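Local coordinates for thrombospondin related anonymous protein (Plasmodium falciparum, PDB 4F1J) that probably serves as an adhesin on the surface of the malaria parasite, its von Willebrand factor A domain carrying bound magnesium, at residues K103-R108 with R137-R142. Sequence-based numbering, arbitrary orientation.
Sequences KHLNDR and RKLNDR. With SO4 (sulfate ion), chain F.
Arg-142 lays its aliphatic chain against Leu-105 and brings its guanidinium to Asn-106. Arg-142 CB lies 4.0 Å from Leu-105 CD1. From there CG turns anti to the carbonyl carbon (chi1 -73°), and the chain runs out extended from CG to NE, sliding past Leu-105 in the opposite direction; Arg-142 CD passes 3.8 Å from Leu-105 CB. At NE the polar part begins: Arg-142 NE donates to sulfate O1 at 3.2 Å, nearly straight. Arg-142 NH2 donates to sulfate O2 and, weakly, to O3. The sulfur lies in the guanidinium plane, so the anion, probably from the crystallisation liquor, is held at the NE/NH2 edge. Arg-142 NH1 points the other way, 3.4 Å from Leu-105 O, while the backbone N of Asn-106 lies over one guanidinium face. The Asn-106 amide, its plane 59° from the guanidinium, is instead tied to Asp-107 OD1 through ND2. Deeper in, Leu-105 CD1 meets Leu-139 CD2 at 3.8 Å, the two side chains crossing at about a right angle. Both leucines also touch Val-144, and Leu-139 reaches Leu-98 and Val-101. The contact thus joins the C-terminal ends of helices 94-106 and 129-141, which precede the neighbouring parallel strands 115-122 and 145-151 of the Rossmann-like vWA sheet.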
loop_
_atom_site.group_PDB
_atom_site.type_symbol
_atom_site.label_atom_id
_atom_site.label_comp_id
_atom_site.label_asym_id
_atom_site.label_seq_id
_atom_site.Cartn_x
_atom_site.Cartn_y
_atom_site.Cartn_z
ATOM N N LYS A 103 12.829 7.547 2.542
ATOM C CA LYS A 103 13.932 7.474 3.515
ATOM C C LYS A 103 14.632 6.110 3.424
ATOM O O LYS A 103 15.858 6.046 3.526
ATOM C CB LYS A 103 13.445 7.764 4.944
ATOM C CG LYS A 103 13.177 9.220 5.216
ATOM C CD LYS A 103 12.467 9.382 6.553
ATOM N N HIS A 104 13.872 5.028 3.220
ATOM C CA HIS A 104 14.494 3.719 2.974
ATOM C C HIS A 104 15.439 3.801 1.778
ATOM O O HIS A 104 16.557 3.264 1.816
ATOM C CB HIS A 104 13.460 2.614 2.706
ATOM C CG HIS A 104 12.706 2.177 3.924
ATOM N ND1 HIS A 104 11.762 2.967 4.542
ATOM C CD2 HIS A 104 12.754 1.022 4.637
ATOM C CE1 HIS A 104 11.258 2.316 5.580
ATOM N NE2 HIS A 104 11.837 1.129 5.659
ATOM N N LEU A 105 14.997 4.456 0.712
ATOM C CA LEU A 105 15.790 4.526 -0.525
ATOM C C LEU A 105 17.003 5.403 -0.281
ATOM O O LEU A 105 18.131 5.022 -0.638
ATOM C CB LEU A 105 14.955 5.064 -1.689
ATOM C CG LEU A 105 13.651 4.282 -1.933
ATOM C CD1 LEU A 105 12.846 4.820 -3.122
ATOM C CD2 LEU A 105 13.942 2.807 -2.099
ATOM N N ASN A 106 16.784 6.570 0.313
ATOM C CA ASN A 106 17.905 7.446 0.700
ATOM C C ASN A 106 19.012 6.725 1.466
ATOM O O ASN A 106 20.230 6.853 1.160
ATOM C CB ASN A 106 17.400 8.608 1.549
ATOM C CG ASN A 106 18.478 9.626 1.792
ATOM O OD1 ASN A 106 18.784 10.410 0.901
ATOM N ND2 ASN A 106 19.101 9.585 2.981
ATOM N N ASP A 107 18.586 5.964 2.476
ATOM C CA ASP A 107 19.486 5.231 3.351
ATOM C C ASP A 107 19.985 3.873 2.812
ATOM O O ASP A 107 20.749 3.191 3.495
ATOM C CB ASP A 107 18.821 5.018 4.718
ATOM C CG ASP A 107 18.600 6.321 5.479
ATOM O OD1 ASP A 107 18.964 7.406 4.975
ATOM O OD2 ASP A 107 18.073 6.246 6.605
ATOM N N ARG A 108 19.577 3.527 1.594
ATOM C CA ARG A 108 19.936 2.288 0.914
ATOM C C ARG A 108 19.576 1.056 1.751
ATOM O O ARG A 108 20.297 0.057 1.817
ATOM C CB ARG A 108 21.399 2.303 0.478
ATOM C CG ARG A 108 21.664 1.440 -0.765
ATOM C CD ARG A 108 23.088 1.607 -1.285
ATOM N NE ARG A 108 23.304 3.039 -1.417
ATOM C CZ ARG A 108 22.998 3.755 -2.500
ATOM N NH1 ARG A 108 23.175 5.060 -2.467
ATOM N NH2 ARG A 108 22.571 3.182 -3.608
ATOM N N ARG A 137 6.733 11.810 -7.147
ATOM C CA ARG A 137 7.711 12.087 -8.230
ATOM C C ARG A 137 9.114 11.670 -7.848
ATOM O O ARG A 137 9.845 11.099 -8.659
ATOM C CB ARG A 137 7.736 13.596 -8.556
ATOM C CG ARG A 137 8.898 14.010 -9.470
ATOM N N LYS A 138 9.500 12.000 -6.624
ATOM C CA LYS A 138 10.826 11.699 -6.111
ATOM C C LYS A 138 11.007 10.183 -6.062
ATOM O O LYS A 138 12.059 9.665 -6.392
ATOM C CB LYS A 138 11.060 12.310 -4.738
ATOM C CG LYS A 138 11.254 13.830 -4.747
ATOM C CD LYS A 138 11.492 14.391 -3.363
ATOM C CE LYS A 138 11.421 15.929 -3.380
ATOM N NZ LYS A 138 11.842 16.506 -2.082
ATOM N N LEU A 139 9.964 9.480 -5.638
ATOM C CA LEU A 139 9.981 8.017 -5.666
ATOM C C LEU A 139 10.068 7.477 -7.092
ATOM O O LEU A 139 10.849 6.576 -7.372
ATOM C CB LEU A 139 8.741 7.467 -4.954
ATOM C CG LEU A 139 8.708 7.761 -3.440
ATOM C CD1 LEU A 139 7.374 7.296 -2.866
ATOM C CD2 LEU A 139 9.849 7.094 -2.688
ATOM N N ASN A 140 9.264 8.009 -8.005
ATOM C CA ASN A 140 9.307 7.589 -9.405
ATOM C C ASN A 140 10.719 7.761 -10.002
ATOM O O ASN A 140 11.207 6.891 -10.756
ATOM C CB ASN A 140 8.297 8.389 -10.255
ATOM C CG ASN A 140 6.837 8.014 -9.985
ATOM O OD1 ASN A 140 6.504 6.911 -9.496
ATOM N ND2 ASN A 140 5.950 8.955 -10.288
ATOM N N ASP A 141 11.383 8.857 -9.633
ATOM C CA ASP A 141 12.740 9.145 -10.155
ATOM C C ASP A 141 13.759 8.093 -9.675
ATOM O O ASP A 141 14.786 7.841 -10.308
ATOM C CB ASP A 141 13.198 10.536 -9.727
ATOM C CG ASP A 141 12.597 11.653 -10.554
ATOM O OD1 ASP A 141 11.899 11.409 -11.570
ATOM O OD2 ASP A 141 12.847 12.801 -10.144
ATOM N N ARG A 142 13.460 7.484 -8.534
ATOM C CA ARG A 142 14.242 6.390 -8.005
ATOM C C ARG A 142 13.708 5.018 -8.454
ATOM O O ARG A 142 14.104 4.005 -7.887
ATOM C CB ARG A 142 14.293 6.493 -6.479
ATOM C CG ARG A 142 15.194 7.621 -5.943
ATOM C CD ARG A 142 15.020 7.753 -4.426
ATOM N NE ARG A 142 15.919 8.688 -3.756
ATOM C CZ ARG A 142 17.067 8.359 -3.163
ATOM N NH1 ARG A 142 17.531 7.108 -3.196
ATOM N NH2 ARG A 142 17.782 9.304 -2.570
HETATM S S SO4 F . 15.619 12.313 -3.087
HETATM O O1 SO4 F . 14.615 11.555 -3.822
HETATM O O2 SO4 F . 15.875 11.691 -1.791
HETATM O O3 SO4 F . 16.865 12.355 -3.836
HETATM O O4 SO4 F . 15.149 13.686 -2.921
#